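Local coordinates for protein putative NADPH:quinone oxidoreductase (Ralstonia eutropha, PDB 3IUP) that probably reduces quinones with NADPH, as a likely member of the medium-chain dehydrogenase/reductase superfamily, at residues M163-R168 with F312-K317. Residues are numbered along the deposited sequence; the frame is centred on the assembly and turned at random.
Sequences MVETMR and FPFLQK. With ACT (acetate ion), chain H; ACT (acetate ion), chain I.
Phe314 and Glu165 meet at the rim of the phenyl ring, a compact example of how one aromatic side chain can join two helices whose backbones stay well apart: the nearest CA atoms, of Thr166 and Phe314, are 8.5 Å from each other. Glu165 CB lies 3.6 Å from Phe314 CZ, near the ring plane, and Glu165 CG, also at the edge, is 3.7 Å from the same CZ. A turn about CB-CG (chi2 88°) leads the carboxylate away from the phenylalanine; its plane stands 83° from that of the ring. OE2 then forms a salt bridge with Arg322, while OE1 lies 2.8 Å from OXT of an acetate ion (chain H), probably from the crystallisation liquor. The acetate OXT also accepts a short but weak hydrogen bond from Arg168 NH1. Thr166 OG1 approaches Phe314 CE1 obliquely at 3.7 Å; this buried hydroxyl is hydrogen-bonded to Gly162 O and Trp309 NE1, and the Trp309 ring also meets Phe314. Phe314 thus ties helix 155-169, which packs on Ile243 and Phe245 of the parallel sheet, to helix 311-318, which follows strand 304-308 of the Rossmann-type nucleotide-binding domain.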
loop_
_atom_site.group_PDB
_atom_site.type_symbol
_atom_site.label_atom_id
_atom_site.label_comp_id
_atom_site.label_asym_id
_atom_site.label_seq_id
_atom_site.Cartn_x
_atom_site.Cartn_y
_atom_site.Cartn_z
HETATM N N MSE A 163 -13.712 8.335 6.730
HETATM C CA MSE A 163 -13.099 8.543 5.390
HETATM C C MSE A 163 -12.783 10.009 5.183
HETATM O O MSE A 163 -11.703 10.340 4.728
HETATM C CB MSE A 163 -14.049 8.041 4.294
HETATM C CG MSE A 163 -14.206 6.620 4.379
HETATM SE SE MSE A 163 -15.501 6.088 2.968
HETATM C CE MSE A 163 -15.314 4.304 3.246
ATOM N N VAL A 164 -13.734 10.881 5.492
ATOM C CA VAL A 164 -13.510 12.312 5.387
ATOM C C VAL A 164 -12.425 12.801 6.367
ATOM O O VAL A 164 -11.512 13.562 5.993
ATOM C CB VAL A 164 -14.796 13.101 5.531
ATOM C CG1 VAL A 164 -14.497 14.607 5.538
ATOM C CG2 VAL A 164 -15.757 12.703 4.390
ATOM N N GLU A 165 -12.480 12.277 7.578
ATOM C CA GLU A 165 -11.435 12.572 8.577
ATOM C C GLU A 165 -10.024 12.153 8.124
ATOM O O GLU A 165 -9.089 12.933 8.221
ATOM C CB GLU A 165 -11.792 11.935 9.911
ATOM C CG GLU A 165 -10.923 12.467 11.089
ATOM C CD GLU A 165 -11.537 13.722 11.726
ATOM O OE1 GLU A 165 -12.514 14.277 11.202
ATOM O OE2 GLU A 165 -11.010 14.150 12.769
ATOM N N THR A 166 -9.883 10.933 7.633
ATOM C CA THR A 166 -8.660 10.439 7.082
ATOM C C THR A 166 -8.164 11.255 5.900
ATOM O O THR A 166 -7.009 11.554 5.852
ATOM C CB THR A 166 -8.795 8.954 6.628
ATOM O OG1 THR A 166 -9.178 8.128 7.745
ATOM C CG2 THR A 166 -7.495 8.415 6.105
HETATM N N MSE A 167 -9.048 11.584 4.960
HETATM C CA MSE A 167 -8.724 12.477 3.860
HETATM C C MSE A 167 -8.011 13.753 4.355
HETATM O O MSE A 167 -6.907 14.129 3.883
HETATM C CB MSE A 167 -10.025 12.860 3.163
HETATM C CG MSE A 167 -9.895 13.784 1.996
HETATM SE SE MSE A 167 -11.646 14.490 1.442
HETATM C CE MSE A 167 -11.781 15.864 2.777
ATOM N N ARG A 168 -8.655 14.413 5.303
ATOM C CA ARG A 168 -8.095 15.622 5.900
ATOM C C ARG A 168 -6.798 15.400 6.656
ATOM O O ARG A 168 -5.859 16.163 6.491
ATOM C CB ARG A 168 -9.115 16.252 6.813
ATOM C CG ARG A 168 -10.258 16.906 6.056
ATOM C CD ARG A 168 -11.397 17.225 6.929
ATOM N NE ARG A 168 -12.369 18.021 6.185
ATOM C CZ ARG A 168 -13.653 18.111 6.490
ATOM N NH1 ARG A 168 -14.150 17.496 7.559
ATOM N NH2 ARG A 168 -14.443 18.840 5.725
ATOM N N PHE A 312 -12.109 0.703 14.028
ATOM C CA PHE A 312 -11.730 0.780 15.463
ATOM C C PHE A 312 -10.326 1.333 15.675
ATOM O O PHE A 312 -10.168 2.221 16.481
ATOM C CB PHE A 312 -11.982 -0.522 16.204
ATOM C CG PHE A 312 -13.405 -0.656 16.682
ATOM C CD1 PHE A 312 -14.453 -0.681 15.778
ATOM C CD2 PHE A 312 -13.704 -0.756 18.051
ATOM C CE1 PHE A 312 -15.766 -0.801 16.195
ATOM C CE2 PHE A 312 -15.032 -0.891 18.488
ATOM C CZ PHE A 312 -16.057 -0.903 17.555
ATOM N N PRO A 313 -9.332 0.831 14.948
ATOM C CA PRO A 313 -8.015 1.494 14.977
ATOM C C PRO A 313 -8.093 2.978 14.642
ATOM O O PRO A 313 -7.380 3.774 15.233
ATOM C CB PRO A 313 -7.229 0.711 13.935
ATOM C CG PRO A 313 -7.851 -0.628 13.958
ATOM C CD PRO A 313 -9.293 -0.421 14.197
ATOM N N PHE A 314 -8.970 3.376 13.711
ATOM C CA PHE A 314 -9.145 4.781 13.396
ATOM C C PHE A 314 -9.701 5.635 14.545
ATOM O O PHE A 314 -9.173 6.691 14.838
ATOM C CB PHE A 314 -9.985 4.947 12.094
ATOM C CG PHE A 314 -10.550 6.321 11.922
ATOM C CD1 PHE A 314 -9.823 7.326 11.372
ATOM C CD2 PHE A 314 -11.806 6.606 12.379
ATOM C CE1 PHE A 314 -10.371 8.581 11.247
ATOM C CE2 PHE A 314 -12.348 7.854 12.278
ATOM C CZ PHE A 314 -11.625 8.845 11.722
ATOM N N LEU A 315 -10.770 5.171 15.199
ATOM C CA LEU A 315 -11.354 5.893 16.336
ATOM C C LEU A 315 -10.315 6.043 17.483
ATOM O O LEU A 315 -10.289 7.079 18.155
ATOM C CB LEU A 315 -12.597 5.179 16.856
ATOM C CG LEU A 315 -13.752 5.107 15.866
ATOM C CD1 LEU A 315 -14.881 4.209 16.389
ATOM C CD2 LEU A 315 -14.210 6.459 15.554
ATOM N N GLN A 316 -9.508 5.015 17.655
ATOM C CA GLN A 316 -8.460 4.979 18.664
ATOM C C GLN A 316 -7.395 6.017 18.284
ATOM O O GLN A 316 -6.877 6.721 19.149
ATOM C CB GLN A 316 -7.860 3.572 18.769
ATOM N N LYS A 317 -7.108 6.155 16.995
ATOM C CA LYS A 317 -6.136 7.129 16.534
ATOM C C LYS A 317 -6.585 8.559 16.735
ATOM O O LYS A 317 -5.780 9.383 17.158
ATOM C CB LYS A 317 -5.820 6.908 15.061
ATOM C CG LYS A 317 -4.377 7.134 14.703
ATOM C CD LYS A 317 -3.991 6.396 13.423
ATOM C CE LYS A 317 -4.238 7.221 12.184
ATOM N NZ LYS A 317 -3.324 6.740 11.101
HETATM C C ACT H . -15.079 15.002 9.550
HETATM O O ACT H . -15.991 15.860 9.859
HETATM O OXT ACT H . -13.972 15.386 9.029
HETATM C CH3 ACT H . -15.275 13.554 9.841
HETATM C C ACT I . -17.245 19.385 7.972
HETATM O O ACT I . -16.988 18.329 7.328
HETATM O OXT ACT I . -16.751 20.444 7.499
HETATM C CH3 ACT I . -18.082 19.388 9.221
#